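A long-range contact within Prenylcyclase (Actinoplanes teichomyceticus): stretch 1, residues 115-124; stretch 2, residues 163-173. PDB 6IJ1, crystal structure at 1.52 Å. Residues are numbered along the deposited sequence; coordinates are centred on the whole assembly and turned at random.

Stretch 1, residues 115-124: GWEFLARHVH
Stretch 2, residues 163-173: AVAGLAGLPRR

Stretch 1 begins within a helix that starts earlier in the chain; in stretch 2, Ala-163 and Val-164 belong to a helix that begins earlier in the chain, and the chain folds through two type I turns, Val-164 to Leu-167 and Leu-167 to Leu-170, closed by Leu-167 N to Val-164 O (3.0 Å) and Leu-170 N to Leu-167 O (3.1 Å). No direct hydrogen bond crosses between the stretches; apolar packing, one CH-pi contact and two waters join them, burying 480 Å² in total. The register is set by Trp-116 CA to Leu-170 CA at 6.3 Å and Ala-120 CA to Pro-171 CA at 5.9 Å, so one residue step in stretch 2 matches about one helical turn of stretch 1.

Gly-115 opens the stretch in helical conformation (phi/psi -68/-46), and its O accepts from Leu-119 N at 3.0 Å. Trp-116 points toward stretch 2 with chi1 m (-53°) and chi2 130°, and gives up the largest area of any residue in the contact. Gly-169 lies over its six-membered ring, CA 3.9 Å from the centroid and 20° off the normal. The absence of a side chain permits this approach: an ideal CB on Gly-169 would sit 2.4 Å from Trp-116 CZ2. Gly-169 O is over a face of the indole, 3.5 Å from Trp-116 CE3, while Leu-167 CB meets the edge, 4.0 Å from Trp-116 CZ3. Pro-171, with a C-gamma exo pucker, places CG 3.7 Å from Trp-116 CB and 3.5 Å from Trp-116 O. Trp-116 O is the acceptor of the helical hydrogen bond from Ala-120 N, at 2.9 Å.

Glu-117 (m, t) points away, and Phe-118 (chi1 t) is out of reach; Phe-118 O accepts from His-122 ND1 at 2.8 Å. Leu-119 (m, t) is buried and points toward stretch 2. Its CD1 lies 3.8 Å from Leu-167 CD1 and 3.7 Å from Leu-170 CD1, and its CD2 is 4.5 Å from Val-164 CG1, so the leucine meets an apolar cluster of Leu-167, Leu-170 and Val-164. Leu-167 is m, t; Val-164 is m. Leu-170 (t, p) starts away from the helix, but its end comes nearer.

Ala-120 points sideways, its small CB 4.0 Å from Pro-171 CB. Arg-121 (m, t, p) stays clear of stretch 2. His-122 (chi1 m, phi/psi -95/3) bonds through N to Leu-119 O at 2.8 Å, and Val-123 N to Ala-120 O at 3.2 Å.

Val-123 turns extended (phi/psi -86/122, chi1 t) and sets CG1 over one face of the Arg-172 guanidinium, 3.6 Å from Arg-172 NH2. Arg-172, at an N-cap position with phi/psi 56/36, reaches there with m, t, p torsions. The flat group packs on the methyl while its polar NH2 finds water: water 1 lies 2.9 Å from Arg-172 NH2 and donates to Ala-120 O at 2.7 Å; water 2 lies 3.0 Å from Arg-172 NH2 and 2.8 Å from Val-123 O. His-124 (chi1 m) points away and ends the stretch.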

ATOM      1  N   GLY A 115      -0.144  -7.027 -18.089  1.00 18.59           N
ATOM      2  CA  GLY A 115       0.124  -6.352 -16.806  1.00 18.10           C
ATOM      3  C   GLY A 115       1.602  -6.137 -16.541  1.00 16.25           C
ATOM      4  O   GLY A 115       2.034  -5.031 -16.162  1.00 17.23           O
ATOM      5  N   TRP A 116       2.443  -7.185 -16.757  1.00 16.33           N
ATOM      6  CA  TRP A 116       3.891  -6.962 -16.670  1.00 15.08           C
ATOM      7  C   TRP A 116       4.369  -5.907 -17.653  1.00 16.54           C
ATOM      8  O   TRP A 116       5.229  -5.082 -17.315  1.00 17.11           O
ATOM      9  CB  TRP A 116       4.697  -8.261 -16.925  1.00 16.65           C
ATOM     10  CG  TRP A 116       4.272  -9.417 -16.067  1.00 16.18           C
ATOM     11  CD1 TRP A 116       3.976 -10.698 -16.501  1.00 17.50           C
ATOM     12  CD2 TRP A 116       4.225  -9.489 -14.632  1.00 14.44           C
ATOM     13  NE1 TRP A 116       3.681 -11.501 -15.456  1.00 16.18           N
ATOM     14  CE2 TRP A 116       3.824 -10.791 -14.283  1.00 15.11           C
ATOM     15  CE3 TRP A 116       4.443  -8.544 -13.610  1.00 17.14           C
ATOM     16  CZ2 TRP A 116       3.627 -11.207 -12.960  1.00 16.69           C
ATOM     17  CZ3 TRP A 116       4.306  -8.968 -12.299  1.00 18.31           C
ATOM     18  CH2 TRP A 116       3.878 -10.258 -11.985  1.00 18.58           C
ATOM     19  N   GLU A 117       3.855  -5.947 -18.903  1.00 19.34           N
ATOM     20  CA  GLU A 117       4.284  -4.961 -19.873  1.00 19.75           C
ATOM     21  C   GLU A 117       3.872  -3.567 -19.447  1.00 16.92           C
ATOM     22  O   GLU A 117       4.627  -2.617 -19.620  1.00 19.28           O
ATOM     23  CB  GLU A 117       3.702  -5.289 -21.247  1.00 21.44           C
ATOM     24  CG  GLU A 117       4.336  -6.593 -21.804  1.00 26.87           C
ATOM     25  CD  GLU A 117       3.557  -7.132 -23.023  1.00 46.10           C
ATOM     26  OE1 GLU A 117       2.481  -6.559 -23.352  1.00 42.78           O
ATOM     27  OE2 GLU A 117       4.026  -8.122 -23.647  1.00 41.80           O
ATOM     28  N   PHE A 118       2.676  -3.440 -18.886  1.00 17.21           N
ATOM     29  CA  PHE A 118       2.257  -2.129 -18.384  1.00 16.66           C
ATOM     30  C   PHE A 118       3.217  -1.629 -17.317  1.00 16.06           C
ATOM     31  O   PHE A 118       3.688  -0.490 -17.391  1.00 16.58           O
ATOM     32  CB  PHE A 118       0.824  -2.214 -17.879  1.00 16.69           C
ATOM     33  CG  PHE A 118       0.282  -0.966 -17.276  1.00 17.30           C
ATOM     34  CD1 PHE A 118       0.458  -0.715 -15.916  1.00 20.57           C
ATOM     35  CD2 PHE A 118      -0.500  -0.113 -18.051  1.00 20.82           C
ATOM     36  CE1 PHE A 118      -0.113   0.423 -15.318  1.00 19.47           C
ATOM     37  CE2 PHE A 118      -1.062   1.074 -17.478  1.00 21.58           C
ATOM     38  CZ  PHE A 118      -0.876   1.312 -16.098  1.00 19.11           C
ATOM     39  N   LEU A 119       3.532  -2.492 -16.316  1.00 16.24           N
ATOM     40  CA  LEU A 119       4.478  -2.085 -15.281  1.00 15.38           C
ATOM     41  C   LEU A 119       5.819  -1.702 -15.869  1.00 15.85           C
ATOM     42  O   LEU A 119       6.418  -0.707 -15.465  1.00 17.39           O
ATOM     43  CB  LEU A 119       4.677  -3.163 -14.208  1.00 15.25           C
ATOM     44  CG  LEU A 119       3.439  -3.383 -13.346  1.00 15.84           C
ATOM     45  CD1 LEU A 119       3.693  -4.534 -12.317  1.00 15.54           C
ATOM     46  CD2 LEU A 119       3.009  -2.065 -12.613  1.00 16.51           C
ATOM     47  N   ALA A 120       6.335  -2.493 -16.864  1.00 16.40           N
ATOM     48  CA  ALA A 120       7.644  -2.139 -17.416  1.00 16.15           C
ATOM     49  C   ALA A 120       7.665  -0.732 -18.023  1.00 15.54           C
ATOM     50  O   ALA A 120       8.721  -0.078 -17.982  1.00 18.88           O
ATOM     51  CB  ALA A 120       8.027  -3.170 -18.494  1.00 20.23           C
ATOM     52  N   ARG A 121       6.535  -0.263 -18.598  1.00 16.12           N
ATOM     53  CA  ARG A 121       6.491   1.093 -19.131  1.00 19.52           C
ATOM     54  C   ARG A 121       6.730   2.145 -18.064  1.00 17.20           C
ATOM     55  O   ARG A 121       7.144   3.272 -18.416  1.00 19.71           O
ATOM     56  CB  ARG A 121       5.144   1.330 -19.811  1.00 23.03           C
ATOM     57  CG  ARG A 121       5.040   0.526 -21.088  1.00 24.44           C
ATOM     58  CD  ARG A 121       3.660   0.690 -21.716  1.00 31.27           C
ATOM     59  NE  ARG A 121       3.512   2.065 -22.167  1.00 48.58           N
ATOM     60  CZ  ARG A 121       2.604   2.467 -23.048  1.00 59.62           C
ATOM     61  NH1 ARG A 121       2.545   3.745 -23.397  1.00 60.01           N
ATOM     62  NH2 ARG A 121       1.758   1.588 -23.576  1.00 61.08           N
ATOM     63  N   HIS A 122       6.505   1.799 -16.773  1.00 16.85           N
ATOM     64  CA  HIS A 122       6.622   2.792 -15.692  1.00 16.48           C
ATOM     65  C   HIS A 122       7.984   2.772 -15.045  1.00 16.72           C
ATOM     66  O   HIS A 122       8.256   3.546 -14.137  1.00 16.81           O
ATOM     67  CB  HIS A 122       5.512   2.558 -14.616  1.00 15.42           C
ATOM     68  CG  HIS A 122       4.139   2.796 -15.124  1.00 15.16           C
ATOM     69  ND1 HIS A 122       3.537   1.996 -16.065  1.00 16.10           N
ATOM     70  CD2 HIS A 122       3.266   3.796 -14.847  1.00 17.73           C
ATOM     71  CE1 HIS A 122       2.332   2.486 -16.341  1.00 20.39           C
ATOM     72  NE2 HIS A 122       2.132   3.569 -15.584  1.00 18.46           N
ATOM     73  N   VAL A 123       8.916   1.943 -15.550  1.00 17.35           N
ATOM     74  CA  VAL A 123      10.248   1.844 -14.954  1.00 17.78           C
ATOM     75  C   VAL A 123      11.172   2.908 -15.517  1.00 18.35           C
ATOM     76  O   VAL A 123      11.354   3.003 -16.749  1.00 22.37           O
ATOM     77  CB  VAL A 123      10.832   0.457 -15.190  1.00 18.26           C
ATOM     78  CG1 VAL A 123      12.291   0.384 -14.665  1.00 20.70           C
ATOM     79  CG2 VAL A 123       9.954  -0.583 -14.528  1.00 20.59           C
ATOM     80  N   HIS A 124      11.715   3.730 -14.644  1.00 19.65           N
ATOM     81  CA  HIS A 124      12.635   4.800 -15.008  1.00 18.81           C
ATOM     82  C   HIS A 124      14.079   4.291 -15.081  1.00 20.41           C
ATOM     83  O   HIS A 124      14.447   3.206 -14.570  1.00 20.53           O
ATOM     84  CB  HIS A 124      12.566   5.949 -13.988  1.00 21.13           C
ATOM     85  CG  HIS A 124      11.456   6.932 -14.254  1.00 24.68           C
ATOM     86  ND1 HIS A 124      11.492   7.821 -15.311  1.00 26.42           N
ATOM     87  CD2 HIS A 124      10.322   7.216 -13.571  1.00 26.39           C
ATOM     88  CE1 HIS A 124      10.404   8.572 -15.293  1.00 27.07           C
ATOM     89  NE2 HIS A 124       9.673   8.216 -14.258  1.00 24.53           N
ATOM     90  N   ALA A 163       6.389  -1.288  -3.333  1.00 13.45           N
ATOM     91  CA  ALA A 163       5.357  -2.313  -3.496  1.00 11.13           C
ATOM     92  C   ALA A 163       5.673  -3.224  -4.664  1.00 14.33           C
ATOM     93  O   ALA A 163       5.692  -4.463  -4.496  1.00 15.30           O
ATOM     94  CB  ALA A 163       3.991  -1.629  -3.717  1.00 14.31           C
ATOM     95  N   VAL A 164       5.853  -2.651  -5.862  1.00 14.26           N
ATOM     96  CA  VAL A 164       5.947  -3.551  -7.028  1.00 14.16           C
ATOM     97  C   VAL A 164       7.242  -4.370  -7.063  1.00 15.90           C
ATOM     98  O   VAL A 164       7.262  -5.421  -7.712  1.00 15.16           O
ATOM     99  CB  VAL A 164       5.758  -2.797  -8.337  1.00 16.00           C
ATOM    100  CG1 VAL A 164       4.351  -2.085  -8.351  1.00 16.32           C
ATOM    101  CG2 VAL A 164       6.867  -1.850  -8.651  1.00 18.84           C
ATOM    102  N   ALA A 165       8.297  -3.917  -6.376  1.00 13.36           N
ATOM    103  CA  ALA A 165       9.550  -4.673  -6.321  1.00 13.88           C
ATOM    104  C   ALA A 165       9.336  -6.023  -5.705  1.00 16.09           C
ATOM    105  O   ALA A 165      10.189  -6.910  -5.882  1.00 16.70           O
ATOM    106  CB  ALA A 165      10.578  -3.929  -5.478  1.00 15.79           C
ATOM    107  N   GLY A 166       8.258  -6.219  -4.960  1.00 14.39           N
ATOM    108  CA  GLY A 166       7.986  -7.539  -4.367  1.00 15.51           C
ATOM    109  C   GLY A 166       7.419  -8.600  -5.302  1.00 13.78           C
ATOM    110  O   GLY A 166       7.224  -9.743  -4.866  1.00 16.73           O
ATOM    111  N   LEU A 167       7.051  -8.177  -6.527  1.00 13.99           N
ATOM    112  CA  LEU A 167       6.477  -9.103  -7.512  1.00 13.28           C
ATOM    113  C   LEU A 167       7.570  -9.976  -8.132  1.00 14.66           C
ATOM    114  O   LEU A 167       8.500  -9.455  -8.755  1.00 15.30           O
ATOM    115  CB  LEU A 167       5.772  -8.293  -8.598  1.00 13.96           C
ATOM    116  CG  LEU A 167       4.544  -7.546  -8.073  1.00 13.31           C
ATOM    117  CD1 LEU A 167       4.122  -6.521  -9.050  1.00 15.09           C
ATOM    118  CD2 LEU A 167       3.385  -8.477  -7.795  1.00 14.45           C
ATOM    119  N   ALA A 168       7.425 -11.282  -7.934  1.00 14.72           N
ATOM    120  CA  ALA A 168       8.398 -12.197  -8.513  1.00 15.38           C
ATOM    121  C   ALA A 168       8.429 -12.084 -10.016  1.00 17.56           C
ATOM    122  O   ALA A 168       9.480 -12.335 -10.626  1.00 20.85           O
ATOM    123  CB  ALA A 168       8.040 -13.626  -8.140  1.00 17.20           C
ATOM    124  N   GLY A 169       7.314 -11.704 -10.625  1.00 17.48           N
ATOM    125  CA  GLY A 169       7.279 -11.571 -12.069  1.00 19.21           C
ATOM    126  C   GLY A 169       7.664 -10.240 -12.630  1.00 18.97           C
ATOM    127  O   GLY A 169       7.598 -10.045 -13.854  1.00 19.28           O
ATOM    128  N   LEU A 170       8.064  -9.268 -11.786  1.00 16.98           N
ATOM    129  CA  LEU A 170       8.312  -7.933 -12.287  1.00 17.60           C
ATOM    130  C   LEU A 170       9.392  -7.932 -13.373  1.00 20.00           C
ATOM    131  O   LEU A 170      10.497  -8.471 -13.147  1.00 19.31           O
ATOM    132  CB  LEU A 170       8.751  -7.025 -11.123  1.00 18.30           C
ATOM    133  CG  LEU A 170       8.771  -5.539 -11.516  1.00 18.02           C
ATOM    134  CD1 LEU A 170       7.297  -5.060 -11.659  1.00 20.08           C
ATOM    135  CD2 LEU A 170       9.465  -4.795 -10.442  1.00 19.50           C
ATOM    136  N   PRO A 171       9.135  -7.353 -14.543  1.00 19.65           N
ATOM    137  CA  PRO A 171      10.241  -7.128 -15.494  1.00 17.00           C
ATOM    138  C   PRO A 171      11.326  -6.235 -14.919  1.00 19.47           C
ATOM    139  O   PRO A 171      11.089  -5.349 -14.094  1.00 20.44           O
ATOM    140  CB  PRO A 171       9.551  -6.449 -16.689  1.00 20.34           C
ATOM    141  CG  PRO A 171       8.142  -6.904 -16.625  1.00 24.29           C
ATOM    142  CD  PRO A 171       7.835  -6.895 -15.089  1.00 22.18           C
ATOM    143  N   ARG A 172      12.548  -6.438 -15.380  1.00 21.25           N
ATOM    144  CA  ARG A 172      13.656  -5.573 -14.966  1.00 20.05           C
ATOM    145  C   ARG A 172      13.806  -5.525 -13.445  1.00 17.34           C
ATOM    146  O   ARG A 172      14.169  -4.492 -12.899  1.00 19.58           O
ATOM    147  CB  ARG A 172      13.518  -4.142 -15.520  1.00 20.65           C
ATOM    148  CG  ARG A 172      13.374  -4.137 -17.052  1.00 22.12           C
ATOM    149  CD  ARG A 172      13.366  -2.739 -17.642  1.00 28.85           C
ATOM    150  NE  ARG A 172      14.670  -2.121 -17.452  1.00 25.94           N
ATOM    151  CZ  ARG A 172      14.895  -0.822 -17.609  1.00 26.38           C
ATOM    152  NH1 ARG A 172      16.124  -0.346 -17.424  1.00 35.19           N
ATOM    153  NH2 ARG A 172      13.880  -0.011 -17.927  1.00 27.97           N
ATOM    154  N   ARG A 173      13.546  -6.648 -12.800  1.00 18.25           N
ATOM    155  CA  ARG A 173      13.418  -6.614 -11.339  1.00 17.06           C
ATOM    156  C   ARG A 173      14.733  -6.259 -10.676  1.00 18.77           C
ATOM    157  O   ARG A 173      14.756  -5.524  -9.678  1.00 18.40           O
ATOM    158  CB  ARG A 173      12.864  -7.920 -10.816  1.00 21.16           C
ATOM    159  CG  ARG A 173      12.515  -7.841  -9.313  1.00 17.63           C
ATOM    160  CD  ARG A 173      11.850  -9.098  -8.877  1.00 16.96           C
ATOM    161  NE  ARG A 173      11.400  -8.965  -7.500  1.00 17.41           N
ATOM    162  CZ  ARG A 173      11.275  -9.946  -6.637  1.00 17.86           C
ATOM    163  NH1 ARG A 173      11.644 -11.223  -6.962  1.00 20.32           N
ATOM    164  NH2 ARG A 173      10.788  -9.716  -5.427  1.00 19.66           N
TER
HETATM  165  O   HOH W   1      11.225  -0.387 -18.960  1.00 35.66           O
HETATM  166  O   HOH W   2      13.700   2.953 -18.248  1.00 31.71           O